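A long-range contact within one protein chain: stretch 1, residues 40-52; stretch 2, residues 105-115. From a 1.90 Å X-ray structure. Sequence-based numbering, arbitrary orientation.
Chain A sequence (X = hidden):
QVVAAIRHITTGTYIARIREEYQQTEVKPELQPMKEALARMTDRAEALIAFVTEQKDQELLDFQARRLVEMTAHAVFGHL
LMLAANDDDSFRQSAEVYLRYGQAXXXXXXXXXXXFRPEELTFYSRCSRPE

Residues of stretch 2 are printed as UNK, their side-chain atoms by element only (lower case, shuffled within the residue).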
# COMPACT_ATOMS: atom_id res chain seq x y z
N ARG A 40 -0.41 -16.00 -3.15
CA ARG A 40 -1.81 -16.36 -3.35
C ARG A 40 -2.61 -15.21 -3.97
O ARG A 40 -3.43 -15.44 -4.87
CB ARG A 40 -2.48 -16.85 -2.05
CG ARG A 40 -1.99 -18.25 -1.63
CD ARG A 40 -2.63 -18.77 -0.32
NE ARG A 40 -4.09 -18.69 -0.30
CZ ARG A 40 -4.95 -19.62 -0.75
NH1 ARG A 40 -4.53 -20.77 -1.30
NH2 ARG A 40 -6.26 -19.39 -0.66
N MSE A 41 -2.39 -13.98 -3.49
CA MSE A 41 -3.06 -12.79 -4.10
C MSE A 41 -2.68 -12.60 -5.58
O MSE A 41 -3.51 -12.18 -6.40
CB MSE A 41 -2.72 -11.51 -3.33
CG MSE A 41 -3.29 -11.49 -1.93
SE MSE A 41 -2.67 -9.94 -0.94
CE MSE A 41 -3.67 -8.59 -1.94
N THR A 42 -1.43 -12.91 -5.91
CA THR A 42 -0.94 -12.82 -7.29
C THR A 42 -1.66 -13.87 -8.18
O THR A 42 -2.20 -13.54 -9.23
CB THR A 42 0.59 -12.98 -7.36
OG1 THR A 42 1.20 -12.06 -6.45
CG2 THR A 42 1.13 -12.75 -8.77
N ASP A 43 -1.70 -15.12 -7.73
CA ASP A 43 -2.42 -16.16 -8.44
C ASP A 43 -3.91 -15.79 -8.60
O ASP A 43 -4.49 -16.04 -9.63
CB ASP A 43 -2.34 -17.51 -7.73
CG ASP A 43 -0.92 -18.07 -7.62
OD1 ASP A 43 0.01 -17.61 -8.31
OD2 ASP A 43 -0.73 -18.99 -6.79
N ARG A 44 -4.51 -15.21 -7.55
CA ARG A 44 -5.93 -14.79 -7.58
C ARG A 44 -6.17 -13.71 -8.65
O ARG A 44 -7.15 -13.78 -9.41
CB ARG A 44 -6.37 -14.25 -6.22
CG ARG A 44 -7.85 -14.29 -5.95
CD ARG A 44 -8.08 -15.35 -4.87
NE ARG A 44 -9.47 -15.71 -4.63
CZ ARG A 44 -10.32 -15.06 -3.85
NH1 ARG A 44 -9.95 -13.95 -3.22
NH2 ARG A 44 -11.55 -15.55 -3.71
N ALA A 45 -5.28 -12.73 -8.72
CA ALA A 45 -5.36 -11.71 -9.77
C ALA A 45 -5.27 -12.32 -11.19
O ALA A 45 -6.08 -12.02 -12.03
CB ALA A 45 -4.26 -10.64 -9.57
N GLU A 46 -4.28 -13.18 -11.42
CA GLU A 46 -4.09 -13.84 -12.70
C GLU A 46 -5.34 -14.65 -13.05
O GLU A 46 -5.78 -14.62 -14.19
CB GLU A 46 -2.87 -14.77 -12.65
CG GLU A 46 -2.58 -15.55 -13.94
CD GLU A 46 -1.36 -16.42 -13.82
OE1 GLU A 46 -1.37 -17.32 -12.94
OE2 GLU A 46 -0.40 -16.18 -14.57
N ALA A 47 -5.87 -15.38 -12.08
CA ALA A 47 -7.03 -16.25 -12.31
C ALA A 47 -8.25 -15.42 -12.68
O ALA A 47 -8.99 -15.79 -13.58
CB ALA A 47 -7.32 -17.13 -11.10
N LEU A 48 -8.45 -14.29 -12.01
CA LEU A 48 -9.62 -13.43 -12.30
C LEU A 48 -9.50 -12.78 -13.69
O LEU A 48 -10.47 -12.69 -14.42
CB LEU A 48 -9.80 -12.35 -11.23
CG LEU A 48 -11.12 -11.57 -11.36
CD1 LEU A 48 -12.32 -12.51 -11.07
CD2 LEU A 48 -11.13 -10.34 -10.42
N ILE A 49 -8.29 -12.34 -14.04
CA ILE A 49 -8.05 -11.82 -15.39
C ILE A 49 -8.41 -12.88 -16.43
O ILE A 49 -9.11 -12.55 -17.39
CB ILE A 49 -6.58 -11.36 -15.56
CG1 ILE A 49 -6.37 -10.11 -14.69
CG2 ILE A 49 -6.25 -11.10 -17.07
CD1 ILE A 49 -4.88 -9.73 -14.42
N ALA A 50 -7.94 -14.12 -16.23
CA ALA A 50 -8.28 -15.26 -17.12
C ALA A 50 -9.77 -15.52 -17.19
O ALA A 50 -10.31 -15.78 -18.27
CB ALA A 50 -7.55 -16.54 -16.68
N PHE A 51 -10.44 -15.48 -16.04
CA PHE A 51 -11.89 -15.63 -15.98
C PHE A 51 -12.60 -14.67 -16.95
O PHE A 51 -13.54 -15.07 -17.65
CB PHE A 51 -12.41 -15.47 -14.54
CG PHE A 51 -13.91 -15.40 -14.44
CD1 PHE A 51 -14.66 -16.56 -14.36
CD2 PHE A 51 -14.56 -14.18 -14.47
CE1 PHE A 51 -16.07 -16.51 -14.28
CE2 PHE A 51 -15.94 -14.11 -14.39
CZ PHE A 51 -16.70 -15.26 -14.29
N VAL A 52 -12.15 -13.43 -16.98
CA VAL A 52 -12.75 -12.39 -17.85
C VAL A 52 -12.29 -12.53 -19.32
O VAL A 52 -13.13 -12.59 -20.23
CB VAL A 52 -12.43 -10.95 -17.35
CG1 VAL A 52 -12.95 -9.90 -18.33
CG2 VAL A 52 -13.02 -10.71 -15.93
N UNK A 105 -10.08 -6.24 -0.23
CA UNK A 105 -10.46 -5.57 -1.46
C UNK A 105 -10.41 -6.51 -2.65
O UNK A 105 -11.32 -6.46 -3.48
o UNK A 105 -11.88 -2.39 -1.46
c UNK A 105 -9.63 -4.30 -1.69
c UNK A 105 -11.27 -2.78 -0.47
c UNK A 105 -9.81 -3.19 -0.63
o UNK A 105 -11.81 -2.90 0.63
N UNK A 106 -9.43 -7.41 -2.70
CA UNK A 106 -9.37 -8.41 -3.74
C UNK A 106 -10.60 -9.34 -3.70
O UNK A 106 -11.13 -9.73 -4.72
c UNK A 106 -6.87 -8.68 -4.28
n UNK A 106 -5.10 -9.54 -5.71
c UNK A 106 -8.11 -9.26 -3.63
c UNK A 106 -5.87 -9.77 -4.64
o UNK A 106 -5.79 -10.80 -3.96
N UNK A 107 -11.04 -9.68 -2.50
CA UNK A 107 -12.17 -10.57 -2.34
C UNK A 107 -13.47 -9.91 -2.87
O UNK A 107 -14.24 -10.54 -3.57
c UNK A 107 -13.48 -11.89 -0.56
c UNK A 107 -13.63 -13.13 -1.44
o UNK A 107 -14.80 -13.49 -1.77
o UNK A 107 -12.62 -13.79 -1.76
c UNK A 107 -12.32 -10.97 -0.88
N UNK A 108 -13.66 -8.64 -2.56
CA UNK A 108 -14.82 -7.88 -3.05
C UNK A 108 -14.85 -7.84 -4.59
O UNK A 108 -15.88 -8.09 -5.24
c UNK A 108 -14.78 -6.46 -2.49
c UNK A 108 -15.06 -6.30 -0.97
n UNK A 108 -14.59 -3.11 1.12
c UNK A 108 -14.85 -4.55 0.83
c UNK A 108 -14.77 -4.84 -0.62
N UNK A 109 -13.69 -7.60 -5.18
CA UNK A 109 -13.55 -7.55 -6.63
C UNK A 109 -13.80 -8.93 -7.23
O UNK A 109 -14.60 -9.07 -8.14
c UNK A 109 -12.18 -7.04 -7.10
c UNK A 109 -12.09 -7.17 -8.66
c UNK A 109 -11.91 -5.60 -6.65
c UNK A 109 -10.42 -5.15 -6.71
N UNK A 110 -13.11 -9.94 -6.72
CA UNK A 110 -13.27 -11.31 -7.22
C UNK A 110 -14.75 -11.79 -7.20
O UNK A 110 -15.24 -12.32 -8.19
o UNK A 110 -11.66 -13.81 -7.98
o UNK A 110 -13.00 -14.54 -6.43
c UNK A 110 -12.35 -13.64 -6.98
c UNK A 110 -12.40 -12.26 -6.39
N UNK A 111 -15.42 -11.59 -6.08
CA UNK A 111 -16.83 -11.94 -5.88
C UNK A 111 -17.75 -11.22 -6.89
O UNK A 111 -18.57 -11.85 -7.57
o UNK A 111 -18.59 -11.92 -4.21
c UNK A 111 -17.22 -11.64 -4.43
N UNK A 112 -17.57 -9.91 -7.01
CA UNK A 112 -18.34 -9.10 -7.94
C UNK A 112 -18.16 -9.53 -9.38
O UNK A 112 -19.13 -9.76 -10.09
c UNK A 112 -18.14 -6.53 -10.10
c UNK A 112 -18.82 -5.79 -11.09
o UNK A 112 -20.80 -4.62 -11.78
c UNK A 112 -20.72 -5.61 -9.63
c UNK A 112 -20.12 -5.34 -10.82
c UNK A 112 -17.99 -7.60 -7.81
c UNK A 112 -18.73 -6.79 -8.89
c UNK A 112 -20.02 -6.33 -8.66
N UNK A 113 -16.91 -9.64 -9.82
CA UNK A 113 -16.60 -9.99 -11.21
C UNK A 113 -17.10 -11.39 -11.58
O UNK A 113 -17.66 -11.60 -12.68
c UNK A 113 -15.09 -9.83 -11.50
c UNK A 113 -14.72 -10.40 -12.89
c UNK A 113 -14.70 -8.35 -11.36
N UNK A 114 -16.92 -12.33 -10.66
CA UNK A 114 -17.36 -13.70 -10.89
C UNK A 114 -18.89 -13.88 -10.86
O UNK A 114 -19.42 -14.79 -11.49
c UNK A 114 -14.45 -15.76 -9.30
c UNK A 114 -16.66 -14.64 -9.90
c UNK A 114 -12.48 -16.59 -10.53
n UNK A 114 -11.17 -16.57 -10.73
c UNK A 114 -15.17 -14.82 -10.26
n UNK A 114 -13.02 -15.81 -9.60
n UNK A 114 -13.24 -17.43 -11.22
N UNK A 115 -19.59 -13.02 -10.13
CA UNK A 115 -21.05 -13.07 -10.04
C UNK A 115 -21.72 -12.26 -11.16
O UNK A 115 -22.92 -12.37 -11.38
c UNK A 115 -21.52 -12.59 -8.70
O HOH W 1 -7.11 -12.74 -2.59
O HOH W 2 -9.48 -15.22 -8.64
O HOH W 3 -12.73 -17.10 -6.38

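Position 105 carries three side-chain carbons, the third bearing two oxygens, and its CA-to-CB bond points away from stretch 1, which it does not touch. A two-carbon linker to a carboxylate makes it Glu 105.

Position 106 also has three carbons, but the third bears one oxygen and one nitrogen, an amide, so this is Gln 106. It points toward stretch 1, where NE2 donates to the backbone O of Met 41 (3.2 Å, N-H...O angle 160°). That same carbonyl accepts the helical bond from the N of Ala 45, so the amide adds a second donor to it. Water 1 joins OE1 of Gln 106 (2.7 Å from the water O) to NH1 of Arg 44 (3.2 Å from it).

Position 107 shows three carbons ending in two oxygens. Its CA-to-CB bond points away, yet the carboxylate comes nearer the other helix: Glu 107. OE1 accepts from Arg 44 NH2 at 2.8 Å and from Arg 44 NH1 at 3.0 Å; it lies at the guanidinium edge, near its plane, which lets both N-H groups reach one oxygen of the salt bridge.

Position 108 is four carbons in a row ending in nitrogen, Lys 108. It is out of reach of stretch 1, and its NZ forms a salt bridge with OE2 of Glu 105 at 2.8 Å.

Position 109 has four carbons forked at the first, one arm two carbons long: Ile 109. Its CG2 packs against Leu 48 CD2 at 3.8 Å.

Position 110 has two carbons, the second with two oxygens, hence Asp 110. OD2 lies 3.2 Å from Arg 44 NH2, but over the guanidinium face; no N-H points at it, so this salt bridge rests on charge alone. Water 2 links OD1 of Asp 110 (2.7 Å from the water O) to the backbone O of Arg 44 (2.8 Å from it).

Position 111, one carbon and one oxygen pointing away, is Ser 111. Position 112, one carbon followed by a six-carbon ring bearing an oxygen, is Tyr 112; neither touches stretch 1.

Position 113 has one carbon carrying two others: Val 113. Its CG1 meets Val 52 CG2 at 3.5 Å and Leu 48 CD1 at 3.7 Å.

Position 114 has three carbons, a nitrogen, then a carbon with two more nitrogens: Arg 114. Its CG sits 4.1 Å from the Phe 51 ring centroid, 5° off the normal, a CH-pi contact over the face. Its NE donates to OD1 of Asp 110 at 2.9 Å, a salt bridge within the helix.

Position 115, a single carbon pointing away, is Ala 115.

The helices run nearly parallel, at 17°, with axes 10.5 Å apart at closest approach, and bury 660 Å². Leu 48 acts as a knob among Ile 109, Asp 110, Val 113 and Arg 114. Polar links through Met 41 and Arg 44 join the earlier turns, while Phe 51 and Val 52 extend the packing at the later ones.

Stretch 2, residues 105-115: EQEKIDSYVRA
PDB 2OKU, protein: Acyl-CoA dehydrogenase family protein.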